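Local coordinates for protein glutathione synthetase-like effector 30 (Gpa-GSS30-apo) (PDB 5OET) that is a plant-parasitic nematode effector resembling glutathione synthetase, probably recruited from a housekeeping ATP-dependent enzyme of the ATP-grasp type to serve a new role, at residues F163-D168 against L345-R350; L429-T434 against D441-T446; L291-N296 against I330-A335. All coordinates share one frame; numbering follows the deposited sequence.

Interaction 1: residues F163-D168 against L345-R350; sequences FCQRAD and LSHTKR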
loop_
_atom_site.group_PDB
_atom_site.type_symbol
_atom_site.label_atom_id
_atom_site.label_comp_id
_atom_site.label_asym_id
_atom_site.label_seq_id
_atom_site.Cartn_x
_atom_site.Cartn_y
_atom_site.Cartn_z
ATOM N N PHE A 163 -3.232 -27.011 5.831
ATOM C CA PHE A 163 -2.520 -26.885 7.091
ATOM C C PHE A 163 -1.328 -25.964 6.899
ATOM O O PHE A 163 -0.371 -26.333 6.227
ATOM C CB PHE A 163 -2.128 -28.283 7.558
ATOM C CG PHE A 163 -1.162 -28.304 8.693
ATOM C CD1 PHE A 163 -1.301 -27.438 9.775
ATOM C CD2 PHE A 163 -0.108 -29.217 8.690
ATOM C CE1 PHE A 163 -0.392 -27.467 10.823
ATOM C CE2 PHE A 163 0.802 -29.259 9.729
ATOM C CZ PHE A 163 0.666 -28.387 10.796
ATOM N N CYS A 164 -1.434 -24.754 7.446
ATOM C CA CYS A 164 -0.395 -23.730 7.351
ATOM C C CYS A 164 0.149 -23.498 8.764
ATOM O O CYS A 164 -0.614 -23.410 9.728
ATOM C CB CYS A 164 -0.939 -22.410 6.757
ATOM S SG CYS A 164 -1.263 -22.353 4.948
ATOM N N GLN A 165 1.477 -23.402 8.865
ATOM C CA GLN A 165 2.170 -23.300 10.144
ATOM C C GLN A 165 3.173 -22.174 10.091
ATOM O O GLN A 165 3.716 -21.891 9.037
ATOM C CB GLN A 165 2.881 -24.611 10.438
ATOM C CG GLN A 165 3.148 -24.936 11.902
ATOM C CD GLN A 165 3.939 -26.227 12.051
ATOM O OE1 GLN A 165 5.056 -26.329 11.564
ATOM N NE2 GLN A 165 3.357 -27.225 12.714
ATOM N N ARG A 166 3.365 -21.511 11.232
ATOM C CA ARG A 166 4.503 -20.623 11.459
ATOM C C ARG A 166 5.246 -21.148 12.676
ATOM O O ARG A 166 4.694 -21.166 13.761
ATOM C CB ARG A 166 4.060 -19.166 11.666
ATOM C CG ARG A 166 5.153 -18.146 11.288
ATOM C CD ARG A 166 4.793 -16.706 11.637
ATOM N NE ARG A 166 4.674 -16.521 13.089
ATOM C CZ ARG A 166 3.687 -15.897 13.744
ATOM N NH1 ARG A 166 2.655 -15.321 13.105
ATOM N NH2 ARG A 166 3.733 -15.854 15.070
ATOM N N ALA A 167 6.475 -21.610 12.476
ATOM C CA ALA A 167 7.385 -22.008 13.567
ATOM C C ALA A 167 8.265 -20.818 13.897
ATOM O O ALA A 167 8.849 -20.238 12.984
ATOM C CB ALA A 167 8.257 -23.170 13.126
ATOM N N ASP A 168 8.362 -20.453 15.174
ATOM C CA ASP A 168 9.211 -19.353 15.616
ATOM C C ASP A 168 10.534 -19.835 16.268
ATOM O O ASP A 168 10.565 -20.816 16.992
ATOM C CB ASP A 168 8.425 -18.437 16.553
ATOM C CG ASP A 168 7.254 -17.730 15.842
ATOM O OD1 ASP A 168 7.214 -17.699 14.592
ATOM O OD2 ASP A 168 6.352 -17.207 16.525
ATOM N N LEU A 345 -5.695 -28.843 19.062
ATOM C CA LEU A 345 -5.256 -29.787 20.091
ATOM C C LEU A 345 -3.769 -30.204 19.905
ATOM O O LEU A 345 -3.025 -30.347 20.876
ATOM C CB LEU A 345 -6.186 -31.015 20.100
ATOM C CG LEU A 345 -6.097 -31.994 21.270
ATOM C CD1 LEU A 345 -6.369 -31.317 22.599
ATOM C CD2 LEU A 345 -7.073 -33.140 21.063
ATOM N N SER A 346 -3.329 -30.370 18.662
ATOM C CA SER A 346 -1.931 -30.737 18.401
ATOM C C SER A 346 -0.948 -29.561 18.480
ATOM O O SER A 346 0.248 -29.760 18.288
ATOM C CB SER A 346 -1.794 -31.443 17.038
ATOM O OG SER A 346 -1.740 -30.523 15.961
ATOM N N HIS A 347 -1.426 -28.348 18.741
ATOM C CA HIS A 347 -0.532 -27.184 18.860
ATOM C C HIS A 347 -0.594 -26.513 20.230
ATOM O O HIS A 347 -0.109 -25.402 20.419
ATOM C CB HIS A 347 -0.840 -26.184 17.745
ATOM C CG HIS A 347 -0.386 -26.638 16.399
ATOM N ND1 HIS A 347 -0.888 -27.766 15.783
ATOM C CD2 HIS A 347 0.538 -26.126 15.557
ATOM C CE1 HIS A 347 -0.300 -27.918 14.610
ATOM N NE2 HIS A 347 0.574 -26.938 14.452
ATOM N N THR A 348 -1.164 -27.194 21.209
ATOM C CA THR A 348 -1.016 -26.719 22.568
ATOM C C THR A 348 0.460 -26.735 22.912
ATOM O O THR A 348 1.261 -27.443 22.294
ATOM C CB THR A 348 -1.786 -27.580 23.604
ATOM O OG1 THR A 348 -1.251 -28.913 23.647
ATOM C CG2 THR A 348 -3.285 -27.608 23.288
ATOM N N LYS A 349 0.814 -25.949 23.910
ATOM C CA LYS A 349 2.184 -25.907 24.392
ATOM C C LYS A 349 2.485 -27.168 25.187
ATOM O O LYS A 349 3.636 -27.554 25.295
ATOM C CB LYS A 349 2.423 -24.666 25.244
ATOM C CG LYS A 349 3.759 -23.978 25.023
ATOM C CD LYS A 349 3.595 -22.488 25.275
ATOM C CE LYS A 349 2.816 -21.799 24.153
ATOM N NZ LYS A 349 1.848 -20.843 24.750
ATOM N N ARG A 350 1.455 -27.788 25.756
ATOM C CA ARG A 350 1.570 -29.119 26.349
ATOM C C ARG A 350 2.163 -30.137 25.356
ATOM O O ARG A 350 3.064 -30.891 25.680
ATOM C CB ARG A 350 0.191 -29.575 26.831
ATOM C CG ARG A 350 0.055 -31.027 27.275
ATOM C CD ARG A 350 1.066 -31.394 28.325
ATOM N NE ARG A 350 0.956 -32.799 28.697
ATOM C CZ ARG A 350 1.790 -33.441 29.514
ATOM N NH1 ARG A 350 2.820 -32.822 30.052
ATOM N NH2 ARG A 350 1.585 -34.718 29.795
#
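The imidazole of H347 meets the ring of F163 rim to rim, with centroids 5.8 Å apart and planes at 80°. NE2 of H347 lies at the phenyl edge, near its plane and 3.8 Å from F163 CE1; neither ring stands over the face of the other. At the imidazole edge comes the amide of Q165, whose NE2 donates to H347 NE2 at 3.3 Å with an N-H...N angle of 167°. The acceptor lies in the amide plane, but the donor is tilted somewhat out of the imidazole plane, so the bond is straight at the hydrogen yet leaves the plane of the ring. CG of Q165 stands anti to the backbone N (chi1 -155°) and the chain then runs extended, carrying the amide outward from strand 160-173 to the histidine. F163 and Q165 leave the same face of this strand. On the opposite face R166 grips D168 side-on, NE to OD1 at 3.2 Å and NH2 to OD2 at 3.3 Å, and C164 forms the disulfide to C480. H347 itself sits in a type I turn, L345 to T348, that leads into helix 349-354, where T348 is the N-cap. The rings of Y115 (helix 98-119) and F343 meet the imidazole and the phenyl ring respectively, both inclined. At the far edge of the imidazole, H347 ND1 and S346 OG are hydrogen-bonded at 2.9 Å, and ND1 is also hydrogen-bonded to the carbonyl O of F343. A carbonyl can only accept, so ND1 would carry a proton and leave NE2 as acceptor for Q165, consistent with a neutral histidine of fixed tautomer.

Interaction 2: residues L429-T434 against D441-T446; sequences LKKLKT and DFYYLT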
loop_
_atom_site.group_PDB
_atom_site.type_symbol
_atom_site.label_atom_id
_atom_site.label_comp_id
_atom_site.label_asym_id
_atom_site.label_seq_id
_atom_site.Cartn_x
_atom_site.Cartn_y
_atom_site.Cartn_z
ATOM N N LEU A 429 11.500 -22.318 42.642
ATOM C CA LEU A 429 11.498 -23.198 43.828
ATOM C C LEU A 429 10.359 -22.827 44.782
ATOM O O LEU A 429 9.684 -23.715 45.348
ATOM C CB LEU A 429 12.832 -23.146 44.586
ATOM C CG LEU A 429 14.157 -23.469 43.870
ATOM C CD1 LEU A 429 15.128 -24.077 44.879
ATOM C CD2 LEU A 429 13.995 -24.397 42.667
ATOM N N LYS A 430 10.148 -21.518 44.947
ATOM C CA LYS A 430 9.048 -20.997 45.759
ATOM C C LYS A 430 7.679 -21.475 45.282
ATOM O O LYS A 430 6.881 -21.965 46.078
ATOM C CB LYS A 430 9.066 -19.454 45.776
ATOM C CG LYS A 430 10.213 -18.800 46.577
ATOM C CD LYS A 430 10.646 -19.530 47.852
ATOM C CE LYS A 430 9.532 -19.685 48.880
ATOM N NZ LYS A 430 9.328 -18.425 49.640
ATOM N N LYS A 431 7.419 -21.319 43.991
ATOM C CA LYS A 431 6.133 -21.734 43.436
ATOM C C LYS A 431 5.983 -23.246 43.357
ATOM O O LYS A 431 4.867 -23.723 43.468
ATOM C CB LYS A 431 5.809 -21.095 42.081
ATOM C CG LYS A 431 4.301 -20.848 41.955
ATOM C CD LYS A 431 3.654 -21.335 40.673
ATOM C CE LYS A 431 2.172 -20.920 40.676
ATOM N NZ LYS A 431 1.379 -21.174 39.428
ATOM N N LEU A 432 7.080 -24.012 43.234
ATOM C CA LEU A 432 6.985 -25.485 43.200
ATOM C C LEU A 432 6.415 -26.072 44.477
ATOM O O LEU A 432 5.527 -26.923 44.421
ATOM C CB LEU A 432 8.331 -26.143 42.872
ATOM C CG LEU A 432 8.709 -26.210 41.387
ATOM C CD1 LEU A 432 10.174 -26.570 41.200
ATOM C CD2 LEU A 432 7.838 -27.193 40.635
ATOM N N LYS A 433 6.893 -25.601 45.618
ATOM C CA LYS A 433 6.422 -26.103 46.913
ATOM C C LYS A 433 5.014 -25.575 47.256
ATOM O O LYS A 433 4.139 -26.334 47.670
ATOM C CB LYS A 433 7.396 -25.699 48.010
ATOM C CG LYS A 433 8.821 -26.210 47.829
ATOM C CD LYS A 433 9.657 -25.975 49.087
ATOM C CE LYS A 433 11.089 -25.514 48.800
ATOM N NZ LYS A 433 11.795 -26.348 47.792
ATOM N N THR A 434 4.839 -24.265 47.094
ATOM C CA THR A 434 3.563 -23.546 47.278
ATOM C C THR A 434 2.363 -24.136 46.539
ATOM O O THR A 434 1.309 -24.349 47.139
ATOM C CB THR A 434 3.748 -22.075 46.807
ATOM O OG1 THR A 434 4.411 -21.346 47.841
ATOM C CG2 THR A 434 2.420 -21.361 46.449
ATOM N N ASP A 441 -0.512 -29.911 36.703
ATOM C CA ASP A 441 -0.750 -30.421 35.348
ATOM C C ASP A 441 -0.851 -29.333 34.260
ATOM O O ASP A 441 -0.992 -29.676 33.086
ATOM C CB ASP A 441 -2.010 -31.308 35.320
ATOM C CG ASP A 441 -1.935 -32.486 36.309
ATOM O OD1 ASP A 441 -0.829 -33.039 36.493
ATOM O OD2 ASP A 441 -2.978 -32.850 36.903
ATOM N N PHE A 442 -0.774 -28.046 34.637
ATOM C CA PHE A 442 -0.868 -26.912 33.689
ATOM C C PHE A 442 0.437 -26.146 33.462
ATOM O O PHE A 442 0.434 -25.131 32.764
ATOM C CB PHE A 442 -1.971 -25.927 34.156
ATOM C CG PHE A 442 -3.358 -26.513 34.096
ATOM C CD1 PHE A 442 -3.810 -27.352 35.125
ATOM C CD2 PHE A 442 -4.194 -26.298 32.982
ATOM C CE1 PHE A 442 -5.068 -27.946 35.058
ATOM C CE2 PHE A 442 -5.450 -26.899 32.914
ATOM C CZ PHE A 442 -5.888 -27.714 33.953
ATOM N N TYR A 443 1.534 -26.609 34.055
ATOM C CA TYR A 443 2.832 -25.940 33.938
ATOM C C TYR A 443 3.925 -26.942 33.628
ATOM O O TYR A 443 3.787 -28.122 33.912
ATOM C CB TYR A 443 3.193 -25.201 35.240
ATOM C CG TYR A 443 2.304 -24.021 35.583
ATOM C CD1 TYR A 443 1.148 -24.201 36.314
ATOM C CD2 TYR A 443 2.631 -22.730 35.191
ATOM C CE1 TYR A 443 0.327 -23.137 36.662
ATOM C CE2 TYR A 443 1.817 -21.643 35.522
ATOM C CZ TYR A 443 0.655 -21.855 36.253
ATOM O OH TYR A 443 -0.160 -20.796 36.613
ATOM N N TYR A 444 5.021 -26.465 33.044
ATOM C CA TYR A 444 6.238 -27.269 32.875
ATOM C C TYR A 444 7.517 -26.453 33.097
ATOM O O TYR A 444 7.494 -25.227 33.130
ATOM C CB TYR A 444 6.256 -27.927 31.498
ATOM C CG TYR A 444 6.371 -26.963 30.349
ATOM C CD1 TYR A 444 5.249 -26.328 29.833
ATOM C CD2 TYR A 444 7.603 -26.691 29.764
ATOM C CE1 TYR A 444 5.351 -25.427 28.783
ATOM C CE2 TYR A 444 7.713 -25.792 28.706
ATOM C CZ TYR A 444 6.585 -25.171 28.218
ATOM O OH TYR A 444 6.705 -24.292 27.165
ATOM N N LEU A 445 8.626 -27.162 33.271
ATOM C CA LEU A 445 9.949 -26.567 33.453
ATOM C C LEU A 445 10.710 -26.600 32.127
ATOM O O LEU A 445 10.791 -27.652 31.524
ATOM C CB LEU A 445 10.745 -27.334 34.509
ATOM C CG LEU A 445 10.921 -26.738 35.894
ATOM C CD1 LEU A 445 11.833 -27.648 36.713
ATOM C CD2 LEU A 445 11.527 -25.346 35.871
ATOM N N THR A 446 11.250 -25.456 31.690
ATOM C CA THR A 446 12.208 -25.428 30.581
ATOM C C THR A 446 13.459 -24.581 30.844
ATOM O O THR A 446 13.490 -23.733 31.735
ATOM C CB THR A 446 11.553 -24.989 29.265
ATOM O OG1 THR A 446 12.289 -25.514 28.158
ATOM C CG2 THR A 446 11.391 -23.516 29.139
#
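K431 and Y443 bury most of the surface here. The lysine reaches from helix 427-434 across the end of the tyrosine, the two side chains crossing at about a right angle, and it touches with the ammonium group alone. NZ of K431 lies 3.2 Å from Y443 OH and 3.3 Å from Y443 CZ, and it is displaced toward one rim of the ring, 3.6 Å from Y443 CE1. The approach is oblique to the aromatic plane. The lysine chain is bent at chi2 (-131°) and straight beyond it, which brings NZ to the phenol end of the ring. Y443 OH has a hydrogen bond to D421 OD2, so the lysine's positive charge would lie near a tyrosine-aspartate pair and may favour it. Strand 443-447 belongs to a four-stranded antiparallel sheet, between 384-386 and 408-412, and helix 427-434 packs against one face of it, an alpha/beta layer consistent with the ATP-grasp fold of glutathione synthetases; E426, a magnesium ligand with H406, immediately precedes the helix. Y444 points to the other face, onto helix 349-354. Beside the polar pair, L432 and L445 partly bury each other without close touch: CD1 of L432 stands 4.9 Å from CD1 of L445. I387 also packs on L432, while M435, just past the helix, touches the Y443 side chain.

Interaction 3: residues L291-N296 against I330-A335; sequences LKRDPN and IDHSTA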
loop_
_atom_site.group_PDB
_atom_site.type_symbol
_atom_site.label_atom_id
_atom_site.label_comp_id
_atom_site.label_asym_id
_atom_site.label_seq_id
_atom_site.Cartn_x
_atom_site.Cartn_y
_atom_site.Cartn_z
ATOM N N LEU A 291 -24.966 -18.657 6.688
ATOM C CA LEU A 291 -24.382 -19.991 6.498
ATOM C C LEU A 291 -25.310 -21.028 7.109
ATOM O O LEU A 291 -25.714 -20.908 8.259
ATOM C CB LEU A 291 -23.008 -20.114 7.156
ATOM C CG LEU A 291 -21.882 -19.196 6.681
ATOM C CD1 LEU A 291 -20.652 -19.273 7.566
ATOM C CD2 LEU A 291 -21.471 -19.539 5.270
ATOM N N LYS A 292 -25.690 -22.016 6.315
ATOM C CA LYS A 292 -26.310 -23.235 6.825
ATOM C C LYS A 292 -25.592 -24.404 6.181
ATOM O O LYS A 292 -24.742 -24.225 5.293
ATOM C CB LYS A 292 -27.842 -23.284 6.630
ATOM C CG LYS A 292 -28.420 -22.640 5.370
ATOM C CD LYS A 292 -28.222 -23.503 4.127
ATOM C CE LYS A 292 -28.858 -22.899 2.878
ATOM N NZ LYS A 292 -30.332 -23.023 2.800
ATOM N N ARG A 293 -25.875 -25.590 6.689
ATOM C CA ARG A 293 -25.305 -26.804 6.163
ATOM C C ARG A 293 -26.414 -27.516 5.416
ATOM O O ARG A 293 -27.553 -27.495 5.858
ATOM C CB ARG A 293 -24.782 -27.657 7.317
ATOM C CG ARG A 293 -23.948 -28.850 6.885
ATOM C CD ARG A 293 -23.242 -29.479 8.079
ATOM N NE ARG A 293 -24.190 -29.748 9.171
ATOM C CZ ARG A 293 -23.867 -30.163 10.391
ATOM N NH1 ARG A 293 -22.609 -30.422 10.738
ATOM N NH2 ARG A 293 -24.825 -30.329 11.279
ATOM N N ASP A 294 -26.093 -28.128 4.283
ATOM C CA ASP A 294 -27.068 -28.951 3.573
ATOM C C ASP A 294 -27.373 -30.203 4.394
ATOM O O ASP A 294 -26.452 -30.848 4.870
ATOM C CB ASP A 294 -26.576 -29.363 2.179
ATOM C CG ASP A 294 -27.735 -29.606 1.191
ATOM O OD1 ASP A 294 -28.374 -30.696 1.268
ATOM O OD2 ASP A 294 -28.001 -28.693 0.345
ATOM N N PRO A 295 -28.659 -30.562 4.552
ATOM C CA PRO A 295 -28.963 -31.798 5.290
ATOM C C PRO A 295 -28.650 -33.133 4.565
ATOM O O PRO A 295 -28.690 -34.186 5.200
ATOM C CB PRO A 295 -30.478 -31.690 5.550
ATOM C CG PRO A 295 -30.938 -30.397 4.958
ATOM C CD PRO A 295 -29.883 -29.958 3.998
ATOM N N ASN A 296 -28.361 -33.082 3.263
ATOM C CA ASN A 296 -28.126 -34.275 2.435
ATOM C C ASN A 296 -26.671 -34.441 2.054
ATOM O O ASN A 296 -26.124 -35.511 2.243
ATOM C CB ASN A 296 -28.944 -34.177 1.147
ATOM C CG ASN A 296 -30.412 -34.052 1.409
ATOM O OD1 ASN A 296 -31.054 -34.992 1.872
ATOM N ND2 ASN A 296 -30.954 -32.886 1.119
ATOM N N ILE A 330 -19.576 -25.608 10.823
ATOM C CA ILE A 330 -18.643 -25.492 9.690
ATOM C C ILE A 330 -17.621 -26.648 9.682
ATOM O O ILE A 330 -17.307 -27.197 8.628
ATOM C CB ILE A 330 -17.877 -24.149 9.713
ATOM C CG1 ILE A 330 -18.835 -22.975 9.512
ATOM C CG2 ILE A 330 -16.788 -24.114 8.643
ATOM C CD1 ILE A 330 -18.291 -21.664 10.040
ATOM N N ASP A 331 -17.085 -26.987 10.851
ATOM C CA ASP A 331 -16.057 -28.028 10.966
ATOM C C ASP A 331 -16.563 -29.416 10.555
ATOM O O ASP A 331 -15.803 -30.197 9.979
ATOM C CB ASP A 331 -15.472 -28.079 12.392
ATOM C CG ASP A 331 -14.009 -28.515 12.407
ATOM O OD1 ASP A 331 -13.730 -29.734 12.402
ATOM O OD2 ASP A 331 -13.135 -27.621 12.412
ATOM N N HIS A 332 -17.833 -29.708 10.849
ATOM C CA HIS A 332 -18.472 -30.968 10.453
ATOM C C HIS A 332 -19.307 -30.741 9.178
ATOM O O HIS A 332 -20.529 -30.796 9.177
ATOM C CB HIS A 332 -19.300 -31.526 11.619
ATOM C CG HIS A 332 -19.471 -33.012 11.578
ATOM N ND1 HIS A 332 -20.631 -33.656 11.966
ATOM C CD2 HIS A 332 -18.593 -33.992 11.247
ATOM C CE1 HIS A 332 -20.448 -34.964 11.898
ATOM N NE2 HIS A 332 -19.231 -35.194 11.433
ATOM N N SER A 333 -18.606 -30.459 8.090
ATOM C CA SER A 333 -19.210 -30.196 6.796
ATOM C C SER A 333 -18.167 -30.506 5.745
ATOM O O SER A 333 -17.007 -30.704 6.086
ATOM C CB SER A 333 -19.606 -28.733 6.674
ATOM O OG SER A 333 -18.472 -27.939 6.374
ATOM N N THR A 334 -18.549 -30.487 4.471
ATOM C CA THR A 334 -17.617 -30.889 3.435
ATOM C C THR A 334 -16.591 -29.819 3.043
ATOM O O THR A 334 -15.673 -30.119 2.286
ATOM C CB THR A 334 -18.335 -31.397 2.188
ATOM O OG1 THR A 334 -19.021 -30.317 1.541
ATOM C CG2 THR A 334 -19.298 -32.548 2.576
ATOM N N ALA A 335 -16.713 -28.588 3.540
ATOM C CA ALA A 335 -15.735 -27.555 3.213
ATOM C C ALA A 335 -14.356 -27.932 3.754
ATOM O O ALA A 335 -14.244 -28.547 4.819
ATOM C CB ALA A 335 -16.166 -26.200 3.764
#
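One hydrogen bond joins R293 to the loop after helix 325-331: NH1 of R293 donates to H332 O at 2.6 Å, with an N-H...O angle of 155°. The carbonyl oxygen lies at the guanidinium edge, near its plane, and receives the donor at a C=O...N angle of 142°. The arginine chain reaches out with CG anti to the backbone N and turns at chi3 (51°), which swings the guanidinium back to this oxygen. R157 NH2 makes a weak second bond to the same oxygen, placing two like charges close together around it. Within the loop, S333 OG donates to I330 O at 2.6 Å, tying the turn to the end of the helix, and the H332 ring is anchored elsewhere, through NE2 to G155 O.

Van der Waals contacts flank the arginine. CD of R293 lies 4.0 Å from CB of S333, and NH1 of R293 passes 3.6 Å from CB of H332; the guanidinium and imidazole planes are steeply inclined to each other.

The apolar part lies deeper, where L291 CD1 meets I330 CD1 at 4.2 Å. L248 and L302 close round L291, while L250, L300 and V311 pack against I330.

Beyond the contact, D294 OD1 accepts from N296 N in an Asx turn where strand 291-293 gives way to loop. The helix whose end is held here links the parallel strands 306-314 and 336-337, a beta-alpha-beta crossover of the Rossmann-like sheet that also contains 246-251 and 279-283, while strand 291-293 extends that sheet through antiparallel 300-302.

How the interactions relate
Interaction 1 lies about 8 Å from the centre of the chain, while the centres of interactions 2 and 3 lie about 28 and 27 Å out, in different sheets. Position does not settle chemistry: interaction 1 is buried yet polar, turning on one histidine, and interaction 3, also buried, pairs an arginine-carbonyl bond with a leucine-isoleucine contact. Interaction 2 is only partly buried and has a lysine beside a phenol. Interactions 1 and 2 share a border, K349 CG meeting Y444 OH at 3.7 Å, because helix 349-354 packs against strand 443-447 through Y444. Interaction 3 stays apart, its nearest atoms about 10 Å from interaction 1 and about 22 Å from interaction 2.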